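Long-range contacts in HTH-type transcriptional regulator TreR (Bacillus subtilis, PDB 2OGG), which represses the trePA operon for trehalose use and binds trehalose-6-phosphate through the effector-binding domain described here: residues T9-V13 / S43-D47; L29-D35 / Y57-K61; G48-I52 / R136-K141; L85-A90 / N120-E125. All coordinates share one frame; numbering follows the deposited sequence.

Contact 1 of 4, residues T9-V13 / S43-D47; sequences TKTTV and SRKID. With SO4 (sulfate ion), chain C.
K45 N donates to K10 O at 2.8 Å, joining the first residues of the model to strand 37-46. This is the start of the antiparallel pairing between edge strand 11-19 and strand 37-46 in the sheet of the UTRA effector-binding domain. The ladder continues at T12 and S43, a hydrogen-bonded pair. T12 N reaches S43 O and S43 N reaches T12 O, each at 3.0 Å. T11 and R44 form the non-hydrogen-bonded pair between these bonds, and their side chains run side by side on one face. R44 NH1 makes a weak bond to T11 OG1 at 3.1 Å. The arginine chain bends at chi2 (-79°), and its NH2 reaches sulfate O3 at 3.0 Å. R44 NE is held by D54. R42, S74 and the backbone N atoms of I75 and Y76 also bind the sulfate. Such a site is consistent with a place for the phosphate of trehalose-6-phosphate, although the sulfate itself probably comes from the crystallisation liquor. The K10 and K45 side chains cross at a slant, with their NZ atoms 4.1 Å apart. One water accepts weakly from both amines, which may soften their repulsion. T12 and S43 occupy the other face of the sheet. T12 CB lies 3.9 Å from S43 OG, and that hydroxyl is hydrogen-bonded to H14 NE2 and H50 ND1.

Contact 2 of 4, residues L29-D35 / Y57-K61; sequences LRANLDD and YFFRK
D35 meets F59 and K61 with every atom of its side chain. Its CB lies 4.0 Å from F59 CE1. CG comes closer to the same carbon, at 3.7 Å, and sits at the ring edge in the ring plane. The carboxylate is turned 75° against the ring. OD2 approaches F59 CE1 near the ring plane, where the slightly positive C-H rim would suit an anion. OD2 also accepts from N32 N at 2.8 Å, on its anti side. N32 and D35 are the ends of a type I beta turn, so this bond ties the side chain back across its own turn. OD1 forms a salt bridge with K61 NZ at 3.3 Å, a weak hydrogen bond. The K61 chain bends at chi3 (35°) to bring the amine there. The rest of the F59 ring packs on the apolar residues before the turn. A31 CB lies 3.8 Å from CZ, and L29 CG lies 3.6 Å from CE2. L29 CD2 also rests on Y57 CB, 3.9 Å away. R30, with positive phi, is the first residue to leave helical conformation after helix 23-29. The loop then runs to strand 37-46, whose I37 touches both L29 and F59. Y57 turns its hydroxyl to E39 of that strand, while Y132 of strand 129-138 packs on L29 and Y57. The contact thus sets the end of the helix and its following loop against the end of strand 49-59.

Contact 3 of 4, residues G48-I52 / R136-K141; sequences GEHVI and RHRLDK
R138 presents one guanidinium face to V51 CG1, which lies 3.8 Å above the plane over its centre. E49 and D140 take the edges. R138 NH2 donates to E49 OE1 at 2.9 Å, on the syn side but 34° out of the carboxylate plane. The two flat groups stand 76° apart. OE1 and NH2 make the one hydrogen bond between them. D140 is gripped side-on: R138 NE meets OD1 at 3.0 Å and NH2 meets OD2 at 3.3 Å, both through syn lone pairs. The R138 chain bends at chi3 (77°), which turns the guanidinium back beside D140. The H137 ring has I52 CG2 over one face, a CH-pi contact 4.2 Å from the ring centroid. I52 CG1 also touches H137 CD2, and F142 meets the ring edge-to-face. K141 CG covers V51 CG2 at 3.9 Å. Strand 49-59 runs antiparallel to strand 129-138, in the middle of the UTRA sheet. I52 and H137 form a non-hydrogen-bonded pair. R138 N donates to V51 O at 3.1 Å, nearly straight. On the far side of strand 49-59, V51 and I52 both pair with R44, consistent with a classic beta bulge. R138 NH1 bonds to D108 O, so all three guanidinium nitrogens are engaged. The E49, R138 and D140 network therefore places one arginine between two carboxylates. Its positive charge probably offsets their mutual repulsion. R110 makes a long, weak ion pair with E49 and may add to this, though it also lies close to R138.

Contact 4 of 4, residues L85-A90 / N120-E125; sequences LSISYA and NYVFLE
Strands 87-90 and 120-124 run antiparallel, at 149° between their directions, with S88 N bonded to F123 O and F123 N to Y89 O, each at 2.9 Å. Two consecutive residues, S88 and Y89, thus face F123 alone, which fits a classic beta bulge. Before it, E125 N is bonded to S86 O. The aromatic pair lies on one face of the sheet. The Y89 and F123 rings form an offset stack, with centroids 4.6 Å apart and planes at 7°. Y89 CG sits between the backbone N and the carbonyl carbon (chi1 61°), which lays the ring over F123. F123 CB also rests over the Y89 ring, 4.0 Å from its centroid. On the other face A90 CB comes 4.4 Å from V122 CG2. I87 CG2 meets V122 CG1 at 3.3 Å, and I87 also packs on I79 and E80 of helix 75-83. Strand 87-98 is outermost in the sheet of this chain. R149, R150 and A148 of the second subunit pack on Y89, I87, V122 and A90, and S88 makes backbone hydrogen bonds to that subunit. This is a bulged antiparallel pairing at the outermost strand of this chain's UTRA sheet, at a subunit interface of the dimer of dimers.

Overall arrangement
From the N terminus, contact 1 opens at 9-13 and closes at 43-47, pairing the first two strands. Contact 2 opens inside that loop at 29-35 and closes beyond it at 57-61, so the two cross. Contact 3 opens at 48-52, just after contact 1 closes, and crosses contact 2. It closes only at 136-141, with contact 4 nested inside its long loop. All four reach one antiparallel sheet. Contacts 1 and 3 touch near one end, through strands 37-46 and 49-59. Contacts 2 and 4 lie toward the other end, where R30 packs on F123. Contacts 1 and 4 join the outermost strands to their neighbours, contact 3 the central pair, and contact 2 a loop to strand 49-59.

Contact 1 of 4, residues T9-V13 / S43-D47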
# COMPACT_ATOMS: atom_id res chain seq x y z
N THR A 9 19.78 2.71 22.08
CA THR A 9 18.50 2.01 22.41
C THR A 9 18.69 0.48 22.43
O THR A 9 18.58 -0.19 21.40
CB THR A 9 17.35 2.45 21.45
OG1 THR A 9 16.83 1.33 20.72
CG2 THR A 9 17.82 3.56 20.49
N LYS A 10 19.03 -0.06 23.61
CA LYS A 10 19.44 -1.47 23.75
C LYS A 10 18.32 -2.50 23.59
O LYS A 10 17.20 -2.29 24.02
CB LYS A 10 20.17 -1.68 25.08
CG LYS A 10 21.08 -2.90 25.13
CD LYS A 10 21.77 -3.05 26.49
CE LYS A 10 20.86 -3.75 27.50
NZ LYS A 10 21.27 -3.49 28.92
N THR A 11 18.69 -3.70 23.15
CA THR A 11 17.75 -4.79 22.91
C THR A 11 18.18 -6.00 23.74
O THR A 11 19.25 -6.57 23.51
CB THR A 11 17.76 -5.19 21.39
OG1 THR A 11 17.04 -4.21 20.64
CG2 THR A 11 17.13 -6.57 21.15
N THR A 12 17.25 -6.53 24.52
CA THR A 12 17.54 -7.61 25.43
C THR A 12 16.70 -8.82 25.07
O THR A 12 15.47 -8.75 25.10
CB THR A 12 17.14 -7.22 26.82
OG1 THR A 12 17.76 -5.98 27.15
CG2 THR A 12 17.52 -8.32 27.82
N VAL A 13 17.37 -9.96 24.89
CA VAL A 13 16.71 -11.21 24.54
C VAL A 13 16.37 -11.96 25.81
O VAL A 13 17.25 -12.42 26.52
CB VAL A 13 17.62 -12.07 23.68
CG1 VAL A 13 17.01 -13.43 23.45
CG2 VAL A 13 17.88 -11.36 22.36
N SER A 43 12.88 -7.35 24.75
CA SER A 43 12.38 -6.06 25.18
C SER A 43 13.32 -5.01 24.64
O SER A 43 14.48 -5.32 24.37
CB SER A 43 12.33 -5.98 26.72
OG SER A 43 13.60 -5.68 27.28
N ARG A 44 12.79 -3.80 24.40
CA ARG A 44 13.60 -2.70 23.90
C ARG A 44 13.70 -1.63 24.98
O ARG A 44 12.69 -1.12 25.43
CB ARG A 44 12.94 -2.06 22.68
CG ARG A 44 12.38 -3.01 21.67
CD ARG A 44 13.50 -3.54 20.79
NE ARG A 44 12.97 -4.48 19.81
CZ ARG A 44 13.62 -4.84 18.71
NH1 ARG A 44 14.83 -4.36 18.45
NH2 ARG A 44 13.05 -5.69 17.86
N LYS A 45 14.92 -1.15 25.21
CA LYS A 45 15.16 -0.15 26.24
C LYS A 45 15.47 1.17 25.54
O LYS A 45 16.48 1.28 24.83
CB LYS A 45 16.33 -0.59 27.14
CG LYS A 45 16.71 0.34 28.29
CD LYS A 45 17.80 -0.30 29.13
CE LYS A 45 18.64 0.74 29.89
NZ LYS A 45 19.94 0.16 30.36
N ILE A 46 14.49 2.06 25.52
CA ILE A 46 14.63 3.36 24.88
C ILE A 46 14.96 4.34 25.97
O ILE A 46 14.11 4.74 26.76
CB ILE A 46 13.36 3.74 24.10
CG1 ILE A 46 13.07 2.63 23.06
CG2 ILE A 46 13.48 5.16 23.51
CD1 ILE A 46 11.76 2.77 22.30
N ASP A 47 16.26 4.57 26.11
CA ASP A 47 16.82 4.99 27.38
C ASP A 47 16.00 6.02 28.15
O ASP A 47 15.32 6.87 27.56
CB ASP A 47 18.33 5.31 27.29
CG ASP A 47 19.21 4.04 27.24
OD1 ASP A 47 20.31 4.05 27.85
OD2 ASP A 47 18.82 3.02 26.59
S SO4 C . 13.72 -6.73 14.25
O1 SO4 C . 12.47 -7.39 13.91
O2 SO4 C . 14.47 -6.37 13.07
O3 SO4 C . 13.51 -5.48 14.95
O4 SO4 C . 14.46 -7.69 15.05
O HOH W 1 19.45 -2.86 31.71

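Contact 2 of 4, residues L29-D35 / Y57-K61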
# COMPACT_ATOMS: atom_id res chain seq x y z
N LEU A 29 -0.03 -19.04 14.36
CA LEU A 29 0.91 -19.31 13.28
C LEU A 29 0.44 -20.44 12.37
O LEU A 29 1.15 -20.83 11.46
CB LEU A 29 2.25 -19.69 13.89
CG LEU A 29 3.54 -19.48 13.13
CD1 LEU A 29 3.60 -18.09 12.54
CD2 LEU A 29 4.67 -19.71 14.07
N ARG A 30 -0.79 -20.90 12.57
CA ARG A 30 -1.32 -22.08 11.88
C ARG A 30 -0.29 -23.21 11.80
O ARG A 30 -0.05 -23.75 10.73
CB ARG A 30 -1.83 -21.72 10.49
CG ARG A 30 -3.22 -21.10 10.47
CD ARG A 30 -3.40 -20.33 9.15
NE ARG A 30 -4.64 -19.56 9.12
CZ ARG A 30 -4.87 -18.53 8.31
NH1 ARG A 30 -3.94 -18.12 7.46
NH2 ARG A 30 -6.03 -17.89 8.37
N ALA A 31 0.32 -23.52 12.93
CA ALA A 31 1.31 -24.60 13.03
C ALA A 31 0.73 -25.85 13.70
O ALA A 31 -0.06 -25.72 14.64
CB ALA A 31 2.51 -24.11 13.83
N ASN A 32 1.26 -27.02 13.33
CA ASN A 32 0.92 -28.30 13.99
C ASN A 32 1.83 -28.63 15.19
O ASN A 32 2.93 -28.06 15.37
CB ASN A 32 1.05 -29.47 13.02
CG ASN A 32 0.32 -29.26 11.71
OD1 ASN A 32 -0.81 -28.77 11.68
ND2 ASN A 32 0.91 -29.77 10.63
N LEU A 33 1.43 -29.71 15.87
CA LEU A 33 2.25 -30.38 16.85
C LEU A 33 3.70 -30.66 16.46
O LEU A 33 4.63 -30.39 17.21
CB LEU A 33 2.09 -29.78 18.23
CG LEU A 33 2.15 -30.71 19.43
CD1 LEU A 33 2.50 -29.88 20.67
CD2 LEU A 33 0.80 -31.42 19.60
N ASP A 34 3.89 -31.13 15.23
CA ASP A 34 5.19 -31.61 14.81
C ASP A 34 5.90 -30.61 13.90
O ASP A 34 6.46 -30.99 12.87
CB ASP A 34 5.04 -32.96 14.11
CG ASP A 34 3.75 -33.05 13.30
OD1 ASP A 34 3.85 -33.10 12.06
OD2 ASP A 34 2.65 -33.01 13.91
N ASP A 35 5.70 -29.33 14.19
CA ASP A 35 6.39 -28.27 13.49
C ASP A 35 7.33 -27.64 14.50
O ASP A 35 6.96 -27.45 15.65
CB ASP A 35 5.39 -27.20 13.03
CG ASP A 35 4.67 -27.58 11.75
OD1 ASP A 35 5.32 -28.14 10.82
OD2 ASP A 35 3.47 -27.22 11.63
N TYR A 57 7.77 -15.39 16.29
CA TYR A 57 7.58 -16.83 16.14
C TYR A 57 7.58 -17.18 14.64
O TYR A 57 6.74 -16.68 13.90
CB TYR A 57 6.21 -17.23 16.71
CG TYR A 57 6.08 -16.98 18.18
CD1 TYR A 57 6.46 -17.95 19.11
CD2 TYR A 57 5.52 -15.81 18.66
CE1 TYR A 57 6.35 -17.72 20.45
CE2 TYR A 57 5.54 -15.52 19.98
CZ TYR A 57 5.87 -16.51 20.88
OH TYR A 57 5.80 -16.25 22.24
N PHE A 58 8.48 -18.07 14.20
CA PHE A 58 8.49 -18.49 12.82
C PHE A 58 9.03 -19.90 12.66
O PHE A 58 9.58 -20.47 13.62
CB PHE A 58 9.27 -17.50 11.96
CG PHE A 58 10.62 -17.18 12.51
CD1 PHE A 58 10.77 -16.23 13.47
CD2 PHE A 58 11.71 -17.95 12.17
CE1 PHE A 58 12.00 -15.96 14.01
CE2 PHE A 58 12.96 -17.68 12.69
CZ PHE A 58 13.11 -16.67 13.59
N PHE A 59 8.70 -20.54 11.54
CA PHE A 59 9.01 -21.97 11.37
C PHE A 59 10.50 -22.18 11.09
O PHE A 59 11.01 -21.75 10.03
CB PHE A 59 8.21 -22.61 10.23
CG PHE A 59 6.74 -22.67 10.46
CD1 PHE A 59 6.12 -23.90 10.62
CD2 PHE A 59 5.95 -21.55 10.27
CE1 PHE A 59 4.74 -23.99 10.68
CE2 PHE A 59 4.57 -21.61 10.47
CZ PHE A 59 3.95 -22.84 10.59
N ARG A 60 11.05 -23.15 11.79
CA ARG A 60 12.41 -23.51 11.55
C ARG A 60 12.56 -24.10 10.15
O ARG A 60 13.62 -24.00 9.55
CB ARG A 60 12.87 -24.51 12.59
CG ARG A 60 14.12 -25.26 12.18
CD ARG A 60 14.13 -26.59 12.85
NE ARG A 60 15.10 -27.46 12.24
CZ ARG A 60 14.96 -28.01 11.04
NH1 ARG A 60 13.80 -27.94 10.40
NH2 ARG A 60 15.93 -28.77 10.57
N LYS A 61 11.51 -24.69 9.62
CA LYS A 61 11.61 -25.35 8.32
C LYS A 61 12.00 -24.37 7.23
O LYS A 61 12.78 -24.69 6.36
CB LYS A 61 10.31 -26.06 7.99
CG LYS A 61 9.91 -26.01 6.53
CD LYS A 61 8.48 -26.54 6.41
CE LYS A 61 7.65 -26.13 7.65
NZ LYS A 61 6.49 -27.04 7.91

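Contact 3 of 4, residues G48-I52 / R136-K141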
# COMPACT_ATOMS: atom_id res chain seq x y z
N GLY A 48 15.85 5.74 29.43
CA GLY A 48 16.48 4.55 29.99
C GLY A 48 15.49 3.49 30.44
O GLY A 48 15.64 2.89 31.50
N GLU A 49 14.49 3.22 29.61
CA GLU A 49 13.38 2.39 30.05
C GLU A 49 13.08 1.28 29.09
O GLU A 49 13.16 1.46 27.88
CB GLU A 49 12.12 3.24 30.22
CG GLU A 49 12.25 4.34 31.25
CD GLU A 49 10.92 4.99 31.54
OE1 GLU A 49 10.31 5.54 30.60
OE2 GLU A 49 10.46 4.92 32.70
N HIS A 50 12.64 0.15 29.64
CA HIS A 50 12.14 -0.97 28.84
C HIS A 50 10.67 -0.72 28.54
O HIS A 50 9.82 -0.72 29.45
CB HIS A 50 12.29 -2.28 29.61
CG HIS A 50 13.71 -2.66 29.87
ND1 HIS A 50 14.47 -3.34 28.95
CD2 HIS A 50 14.51 -2.42 30.93
CE1 HIS A 50 15.69 -3.52 29.43
NE2 HIS A 50 15.74 -2.97 30.64
N VAL A 51 10.36 -0.54 27.26
CA VAL A 51 9.05 -0.04 26.92
C VAL A 51 8.28 -0.80 25.85
O VAL A 51 7.09 -0.56 25.68
CB VAL A 51 9.09 1.44 26.62
CG1 VAL A 51 9.63 2.18 27.82
CG2 VAL A 51 9.96 1.69 25.43
N ILE A 52 8.99 -1.62 25.06
CA ILE A 52 8.35 -2.45 24.06
C ILE A 52 8.70 -3.91 24.31
O ILE A 52 9.85 -4.25 24.61
CB ILE A 52 8.78 -2.07 22.63
CG1 ILE A 52 8.33 -0.64 22.32
CG2 ILE A 52 8.12 -3.01 21.60
CD1 ILE A 52 9.36 0.17 21.57
N ARG A 136 4.38 -5.32 21.65
CA ARG A 136 3.57 -4.68 22.69
C ARG A 136 4.22 -3.39 23.18
O ARG A 136 5.34 -3.42 23.73
CB ARG A 136 3.37 -5.65 23.85
CG ARG A 136 2.93 -7.03 23.37
CD ARG A 136 2.68 -8.01 24.52
NE ARG A 136 1.60 -7.58 25.39
CZ ARG A 136 0.32 -7.93 25.23
NH1 ARG A 136 -0.04 -8.67 24.19
NH2 ARG A 136 -0.60 -7.52 26.11
N HIS A 137 3.55 -2.25 22.95
CA HIS A 137 4.07 -0.96 23.36
C HIS A 137 3.34 -0.37 24.54
O HIS A 137 2.12 -0.30 24.54
CB HIS A 137 3.93 0.04 22.23
CG HIS A 137 4.61 -0.37 20.97
ND1 HIS A 137 4.11 -1.36 20.15
CD2 HIS A 137 5.72 0.11 20.35
CE1 HIS A 137 4.90 -1.50 19.10
NE2 HIS A 137 5.87 -0.60 19.18
N ARG A 138 4.09 0.24 25.44
CA ARG A 138 3.54 1.19 26.38
C ARG A 138 2.92 2.37 25.63
O ARG A 138 3.47 2.85 24.63
CB ARG A 138 4.67 1.68 27.27
CG ARG A 138 4.21 2.11 28.66
CD ARG A 138 5.43 2.36 29.51
NE ARG A 138 6.08 3.63 29.20
CZ ARG A 138 7.07 4.16 29.93
NH1 ARG A 138 7.54 3.52 31.00
NH2 ARG A 138 7.62 5.30 29.55
N LEU A 139 1.80 2.89 26.12
CA LEU A 139 0.99 3.81 25.34
C LEU A 139 1.75 5.02 24.81
O LEU A 139 1.53 5.44 23.68
CB LEU A 139 -0.23 4.27 26.13
CG LEU A 139 -1.33 3.22 26.16
CD1 LEU A 139 -0.85 2.05 26.94
CD2 LEU A 139 -2.60 3.79 26.78
N ASP A 140 2.54 5.65 25.66
CA ASP A 140 3.29 6.84 25.24
C ASP A 140 4.39 6.56 24.21
O ASP A 140 5.06 7.47 23.76
CB ASP A 140 3.89 7.56 26.45
CG ASP A 140 4.96 6.73 27.16
OD1 ASP A 140 4.76 5.51 27.34
OD2 ASP A 140 6.02 7.30 27.51
N LYS A 141 4.67 5.29 23.93
CA LYS A 141 5.82 4.93 23.08
C LYS A 141 5.35 4.25 21.80
O LYS A 141 5.95 3.28 21.34
CB LYS A 141 6.78 4.00 23.84
CG LYS A 141 7.51 4.67 24.99
CD LYS A 141 8.34 5.84 24.50
CE LYS A 141 8.88 6.65 25.67
NZ LYS A 141 10.01 7.49 25.23

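Contact 4 of 4, residues L85-A90 / N120-E125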
# COMPACT_ATOMS: atom_id res chain seq x y z
N LEU A 85 12.64 -12.89 -0.98
CA LEU A 85 12.06 -12.92 -2.32
C LEU A 85 10.82 -13.84 -2.33
O LEU A 85 9.98 -13.78 -3.22
CB LEU A 85 13.11 -13.46 -3.27
CG LEU A 85 13.38 -12.97 -4.69
CD1 LEU A 85 13.40 -11.44 -4.82
CD2 LEU A 85 14.73 -13.58 -5.11
N SER A 86 10.67 -14.65 -1.28
CA SER A 86 9.57 -15.61 -1.17
C SER A 86 8.47 -15.02 -0.33
O SER A 86 7.45 -15.66 -0.12
CB SER A 86 10.05 -16.88 -0.48
OG SER A 86 11.14 -17.48 -1.16
N ILE A 87 8.78 -13.95 0.38
CA ILE A 87 7.78 -13.29 1.21
C ILE A 87 6.85 -12.43 0.38
O ILE A 87 7.29 -11.57 -0.39
CB ILE A 87 8.42 -12.44 2.31
CG1 ILE A 87 9.38 -13.31 3.14
CG2 ILE A 87 7.32 -11.83 3.20
CD1 ILE A 87 9.81 -12.67 4.45
N SER A 88 5.55 -12.65 0.53
CA SER A 88 4.59 -12.05 -0.37
C SER A 88 3.87 -10.84 0.21
O SER A 88 3.89 -9.74 -0.36
CB SER A 88 3.57 -13.09 -0.82
OG SER A 88 2.73 -12.52 -1.80
N TYR A 89 3.11 -11.07 1.27
CA TYR A 89 2.38 -9.98 1.91
C TYR A 89 2.38 -10.22 3.38
O TYR A 89 2.56 -11.35 3.84
CB TYR A 89 0.94 -9.90 1.39
CG TYR A 89 0.09 -11.14 1.64
CD1 TYR A 89 0.21 -12.25 0.81
CD2 TYR A 89 -0.96 -11.11 2.57
CE1 TYR A 89 -0.65 -13.36 0.94
CE2 TYR A 89 -1.84 -12.21 2.71
CZ TYR A 89 -1.68 -13.34 1.90
OH TYR A 89 -2.51 -14.44 2.01
N ALA A 90 2.15 -9.14 4.13
CA ALA A 90 1.92 -9.22 5.56
C ALA A 90 0.59 -8.58 5.90
O ALA A 90 0.16 -7.60 5.29
CB ALA A 90 3.02 -8.52 6.31
N ASN A 120 1.35 -8.96 13.48
CA ASN A 120 1.73 -8.97 12.09
C ASN A 120 1.93 -10.42 11.63
O ASN A 120 2.56 -11.21 12.32
CB ASN A 120 3.02 -8.18 11.98
CG ASN A 120 3.41 -7.91 10.59
OD1 ASN A 120 2.56 -7.75 9.72
ND2 ASN A 120 4.69 -7.68 10.38
N TYR A 121 1.25 -10.79 10.57
CA TYR A 121 1.30 -12.14 10.02
C TYR A 121 1.92 -12.10 8.64
O TYR A 121 1.39 -11.47 7.73
CB TYR A 121 -0.12 -12.66 9.92
CG TYR A 121 -0.84 -12.64 11.25
CD1 TYR A 121 -0.97 -13.79 12.02
CD2 TYR A 121 -1.43 -11.46 11.72
CE1 TYR A 121 -1.59 -13.77 13.26
CE2 TYR A 121 -2.14 -11.45 12.91
CZ TYR A 121 -2.16 -12.59 13.71
OH TYR A 121 -2.86 -12.60 14.90
N VAL A 122 3.05 -12.78 8.46
CA VAL A 122 3.79 -12.72 7.20
C VAL A 122 3.62 -14.02 6.42
O VAL A 122 3.55 -15.09 7.02
CB VAL A 122 5.27 -12.47 7.50
CG1 VAL A 122 6.03 -12.05 6.26
CG2 VAL A 122 5.39 -11.44 8.57
N PHE A 123 3.23 -13.90 5.15
CA PHE A 123 2.91 -15.05 4.30
C PHE A 123 3.94 -15.19 3.16
O PHE A 123 4.58 -14.21 2.75
CB PHE A 123 1.54 -14.84 3.67
CG PHE A 123 0.40 -14.87 4.65
CD1 PHE A 123 -0.41 -16.02 4.75
CD2 PHE A 123 0.04 -13.72 5.36
CE1 PHE A 123 -1.51 -16.03 5.63
CE2 PHE A 123 -1.03 -13.73 6.24
CZ PHE A 123 -1.83 -14.87 6.35
N LEU A 124 4.07 -16.40 2.61
CA LEU A 124 5.03 -16.62 1.53
C LEU A 124 4.36 -16.59 0.16
O LEU A 124 3.13 -16.67 0.04
CB LEU A 124 5.78 -17.94 1.72
CG LEU A 124 6.33 -18.24 3.11
CD1 LEU A 124 6.79 -19.69 3.17
CD2 LEU A 124 7.47 -17.32 3.42
N GLU A 125 5.17 -16.58 -0.89
CA GLU A 125 4.66 -16.60 -2.24
C GLU A 125 3.77 -17.83 -2.46
O GLU A 125 2.76 -17.74 -3.14
CB GLU A 125 5.81 -16.57 -3.24
CG GLU A 125 5.57 -15.61 -4.39
CD GLU A 125 6.78 -14.72 -4.65
OE1 GLU A 125 7.78 -15.22 -5.21
OE2 GLU A 125 6.73 -13.52 -4.27